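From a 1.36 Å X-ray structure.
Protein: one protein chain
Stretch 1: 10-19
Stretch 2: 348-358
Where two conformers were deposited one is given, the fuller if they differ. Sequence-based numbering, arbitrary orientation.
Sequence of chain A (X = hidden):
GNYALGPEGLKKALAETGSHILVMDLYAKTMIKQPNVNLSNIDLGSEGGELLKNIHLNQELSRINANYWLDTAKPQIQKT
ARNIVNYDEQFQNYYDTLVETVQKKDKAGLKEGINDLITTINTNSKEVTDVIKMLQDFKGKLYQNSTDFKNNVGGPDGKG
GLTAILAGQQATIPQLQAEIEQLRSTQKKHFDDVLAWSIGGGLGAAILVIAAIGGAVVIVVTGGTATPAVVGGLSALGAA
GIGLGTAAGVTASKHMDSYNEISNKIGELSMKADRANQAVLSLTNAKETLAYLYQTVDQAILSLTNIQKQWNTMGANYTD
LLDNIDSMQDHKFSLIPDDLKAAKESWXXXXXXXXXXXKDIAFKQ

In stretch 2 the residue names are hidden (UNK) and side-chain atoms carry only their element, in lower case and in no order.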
# COMPACT_ATOMS: atom_id res chain seq x y z
N LEU A 10 14.71 -7.52 1.10
CA LEU A 10 14.06 -6.34 0.48
C LEU A 10 13.00 -6.74 -0.55
O LEU A 10 11.99 -5.99 -0.65
CB LEU A 10 15.07 -5.38 -0.11
CG LEU A 10 15.89 -4.61 0.91
CD1 LEU A 10 17.00 -3.85 0.19
CD2 LEU A 10 15.02 -3.67 1.72
N LYS A 11 13.16 -7.83 -1.25
CA LYS A 11 12.22 -8.19 -2.34
C LYS A 11 10.81 -8.39 -1.76
O LYS A 11 9.86 -7.80 -2.27
CB LYS A 11 12.72 -9.43 -3.06
CG LYS A 11 12.33 -9.53 -4.51
CD LYS A 11 13.10 -10.61 -5.26
CE LYS A 11 12.66 -10.70 -6.71
NZ LYS A 11 13.15 -11.94 -7.35
N LYS A 12 10.71 -9.16 -0.69
CA LYS A 12 9.42 -9.51 -0.07
C LYS A 12 8.79 -8.23 0.51
O LYS A 12 7.60 -8.01 0.33
CB LYS A 12 9.62 -10.65 0.92
CG LYS A 12 9.92 -11.99 0.25
CD LYS A 12 9.65 -13.24 1.10
CE LYS A 12 8.17 -13.50 1.33
NZ LYS A 12 7.94 -14.62 2.27
N ALA A 13 9.57 -7.40 1.17
CA ALA A 13 9.08 -6.16 1.80
C ALA A 13 8.59 -5.22 0.70
O ALA A 13 7.58 -4.53 0.91
CB ALA A 13 10.18 -5.53 2.62
N LEU A 14 9.27 -5.17 -0.44
CA LEU A 14 8.84 -4.30 -1.56
C LEU A 14 7.52 -4.79 -2.09
O LEU A 14 6.71 -3.91 -2.45
CB LEU A 14 9.85 -4.27 -2.71
CG LEU A 14 10.99 -3.30 -2.54
CD1 LEU A 14 11.96 -3.52 -3.67
CD2 LEU A 14 10.48 -1.86 -2.53
N ALA A 15 7.32 -6.09 -2.21
CA ALA A 15 6.08 -6.64 -2.77
C ALA A 15 4.91 -6.23 -1.88
O ALA A 15 3.85 -5.81 -2.40
CB ALA A 15 6.18 -8.12 -2.91
N GLU A 16 5.10 -6.32 -0.57
CA GLU A 16 4.06 -5.93 0.40
C GLU A 16 3.82 -4.43 0.27
O GLU A 16 2.66 -4.02 0.22
CB GLU A 16 4.50 -6.25 1.82
CG GLU A 16 4.67 -7.71 2.09
CD GLU A 16 5.00 -8.05 3.53
OE1 GLU A 16 5.21 -7.13 4.34
OE2 GLU A 16 5.06 -9.25 3.82
N THR A 17 4.89 -3.64 0.25
CA THR A 17 4.77 -2.17 0.15
C THR A 17 4.01 -1.80 -1.13
O THR A 17 3.13 -0.92 -1.04
CB THR A 17 6.14 -1.50 0.21
OG1 THR A 17 6.72 -1.70 1.49
CG2 THR A 17 6.03 -0.02 -0.06
N GLY A 18 4.30 -2.43 -2.24
CA GLY A 18 3.60 -2.14 -3.49
C GLY A 18 2.11 -2.40 -3.38
O GLY A 18 1.30 -1.61 -3.89
N SER A 19 1.75 -3.50 -2.72
CA SER A 19 0.35 -3.91 -2.50
C SER A 19 -0.36 -2.89 -1.61
O SER A 19 -1.56 -2.65 -1.83
CB SER A 19 0.26 -5.31 -1.94
OG SER A 19 0.45 -5.34 -0.53
N UNK A 348 21.04 -6.46 -9.05
CA UNK A 348 20.52 -6.16 -10.41
C UNK A 348 19.10 -6.72 -10.52
O UNK A 348 18.24 -6.05 -11.13
o UNK A 348 20.67 -5.36 -13.27
c UNK A 348 21.44 -6.72 -11.48
n UNK A 348 20.40 -7.59 -13.43
c UNK A 348 20.84 -6.50 -12.84
N UNK A 349 18.84 -7.84 -9.86
CA UNK A 349 17.54 -8.55 -9.96
C UNK A 349 16.41 -7.73 -9.33
O UNK A 349 15.29 -7.91 -9.72
c UNK A 349 17.63 -9.95 -9.33
o UNK A 349 15.74 -10.69 -8.08
c UNK A 349 16.31 -10.67 -9.21
o UNK A 349 15.82 -11.16 -10.23
N UNK A 350 16.69 -6.84 -8.39
CA UNK A 350 15.65 -6.07 -7.67
C UNK A 350 15.43 -4.71 -8.34
O UNK A 350 14.45 -4.05 -8.02
c UNK A 350 14.83 -5.71 -5.31
c UNK A 350 17.08 -4.88 -5.96
c UNK A 350 16.03 -5.94 -6.19
c UNK A 350 15.17 -5.68 -3.85
N UNK A 351 16.32 -4.30 -9.22
CA UNK A 351 16.34 -2.91 -9.76
C UNK A 351 15.03 -2.51 -10.44
O UNK A 351 14.44 -1.50 -10.04
c UNK A 351 17.74 -1.36 -11.20
n UNK A 351 18.67 0.58 -11.64
n UNK A 351 16.93 -0.62 -12.04
c UNK A 351 18.84 -0.61 -10.99
c UNK A 351 17.46 -2.76 -10.78
c UNK A 351 17.50 0.54 -12.28
N UNK A 352 14.59 -3.26 -11.44
CA UNK A 352 13.41 -2.85 -12.25
C UNK A 352 12.14 -2.82 -11.39
O UNK A 352 11.34 -1.88 -11.52
c UNK A 352 14.29 -3.52 -14.53
c UNK A 352 13.99 -4.26 -15.79
c UNK A 352 15.09 -4.19 -16.81
c UNK A 352 13.27 -3.79 -13.44
n UNK A 352 14.62 -4.68 -18.13
N UNK A 353 12.02 -3.76 -10.45
CA UNK A 353 10.80 -3.83 -9.59
C UNK A 353 10.80 -2.68 -8.57
O UNK A 353 9.73 -2.09 -8.29
c UNK A 353 10.25 -6.23 -10.09
o UNK A 353 9.55 -5.80 -11.07
c UNK A 353 10.70 -5.23 -9.02
o UNK A 353 10.62 -7.39 -9.99
N UNK A 354 11.95 -2.38 -7.97
CA UNK A 354 12.07 -1.21 -7.08
C UNK A 354 11.74 0.06 -7.87
O UNK A 354 11.07 0.95 -7.33
c UNK A 354 13.45 -1.13 -6.46
N UNK A 355 12.20 0.14 -9.11
CA UNK A 355 11.97 1.31 -9.96
C UNK A 355 10.44 1.46 -10.12
O UNK A 355 9.90 2.59 -10.00
c UNK A 355 12.36 2.15 -12.29
o UNK A 355 14.24 3.39 -11.61
c UNK A 355 12.65 1.08 -11.29
o UNK A 355 12.60 4.49 -12.61
c UNK A 355 13.12 3.44 -12.13
N UNK A 356 9.73 0.36 -10.37
CA UNK A 356 8.26 0.37 -10.53
C UNK A 356 7.60 0.95 -9.29
O UNK A 356 6.72 1.85 -9.42
c UNK A 356 3.99 -1.04 -10.02
c UNK A 356 4.23 -0.82 -12.38
c UNK A 356 6.21 -0.98 -11.00
c UNK A 356 3.42 -0.92 -11.26
c UNK A 356 7.70 -1.00 -10.86
c UNK A 356 5.38 -1.03 -9.89
c UNK A 356 5.61 -0.83 -12.25
N UNK A 357 8.00 0.47 -8.12
CA UNK A 357 7.33 0.90 -6.86
C UNK A 357 7.63 2.37 -6.58
O UNK A 357 6.83 3.04 -5.86
c UNK A 357 7.24 0.52 -4.34
c UNK A 357 7.62 -2.47 -5.03
c UNK A 357 7.20 -1.42 -5.98
c UNK A 357 7.73 -0.02 -5.68
N UNK A 358 8.75 2.89 -7.06
CA UNK A 358 9.17 4.29 -6.82
C UNK A 358 8.35 5.29 -7.64
O UNK A 358 8.58 6.49 -7.47
o UNK A 358 10.90 4.49 -8.53
c UNK A 358 10.62 4.49 -7.14

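Position 348 carries two carbons, the second bearing one oxygen and one nitrogen: an amide on a short stem, Asn348. It stays out of reach of stretch 1 and is exposed, where a polar amide is at ease. Position 349 also has two carbons, but the second holds two oxygens, one of them 3.0 Å from Lys11 NZ. A carboxylate on a short stem is Asp349, and the atom concerned is OD2. Its CA-to-CB bond points sideways, yet the end of the side chain comes nearer and meets the extended lysine in a salt bridge.

At 350 four carbons fork at the first, and the end of the two-carbon arm lies 3.8 Å from Leu10 CB and 3.9 Å from Leu14 CD1. This is Ile350, the atom CD1; a buried, branched hydrocarbon suits this apolar site. Position 351 has one carbon and then a five-membered ring of three carbons and two nitrogens, out of reach of stretch 1: His351, with NE2 hydrogen-bonded elsewhere in the structure. Four carbons in a row ending in nitrogen make 352 Lys352, an exposed chain suited to solvent.

Position 353 repeats the two-carbon carboxylate, so it is Asp353. Its CB points toward stretch 1, but its OD2 stays 5.1 Å from Lys11 CE, and it remains partly exposed, as suits a charge. At 354 a single carbon sits 4.0 Å from Leu14 CD1: Ala354, whose small methyl packs against the leucine while remaining buried.

Position 355 has three carbons, the third with two oxygens, and no atom in reach of stretch 1: Glu355, a carboxylate suited to a partly exposed place where both oxygens find hydrogen bonds outside the contact. One carbon and a six-carbon ring at 356, making no contact, mean Phe356; the ring fits here, partly exposed. Position 357 again shows four carbons forked at the first; the end of its two-carbon arm reaches 3.7 Å from Leu14 CB, 3.1 Å from Leu14 O and 4.3 Å from Gly18 CA. This is Ile357 with its CD1, a branched aliphatic chain suited to burial against Leu14 and the side-chain-free Gly18. Finally, 358 has one carbon and one oxygen, Ser358, whose OG donates a hydrogen bond to Glu355 O (2.6 Å), satisfying the hydroxyl beside the backbone.

The two helices run in nearly the same direction, 25° apart, with axes approaching to 10.4 Å. Leu14 lies at the centre of the packing, touching Ile350, Ala354 and Ile357. At Gly18 the absence of a side chain matters: an ideal CB would lie a tight 3.5 Å from Ile357 CD1. The Lys11–Asp349 salt bridge adds a polar link at the exposed margin of this largely apolar contact.

Stretch 2 348-358: NDIHKDAEFIS
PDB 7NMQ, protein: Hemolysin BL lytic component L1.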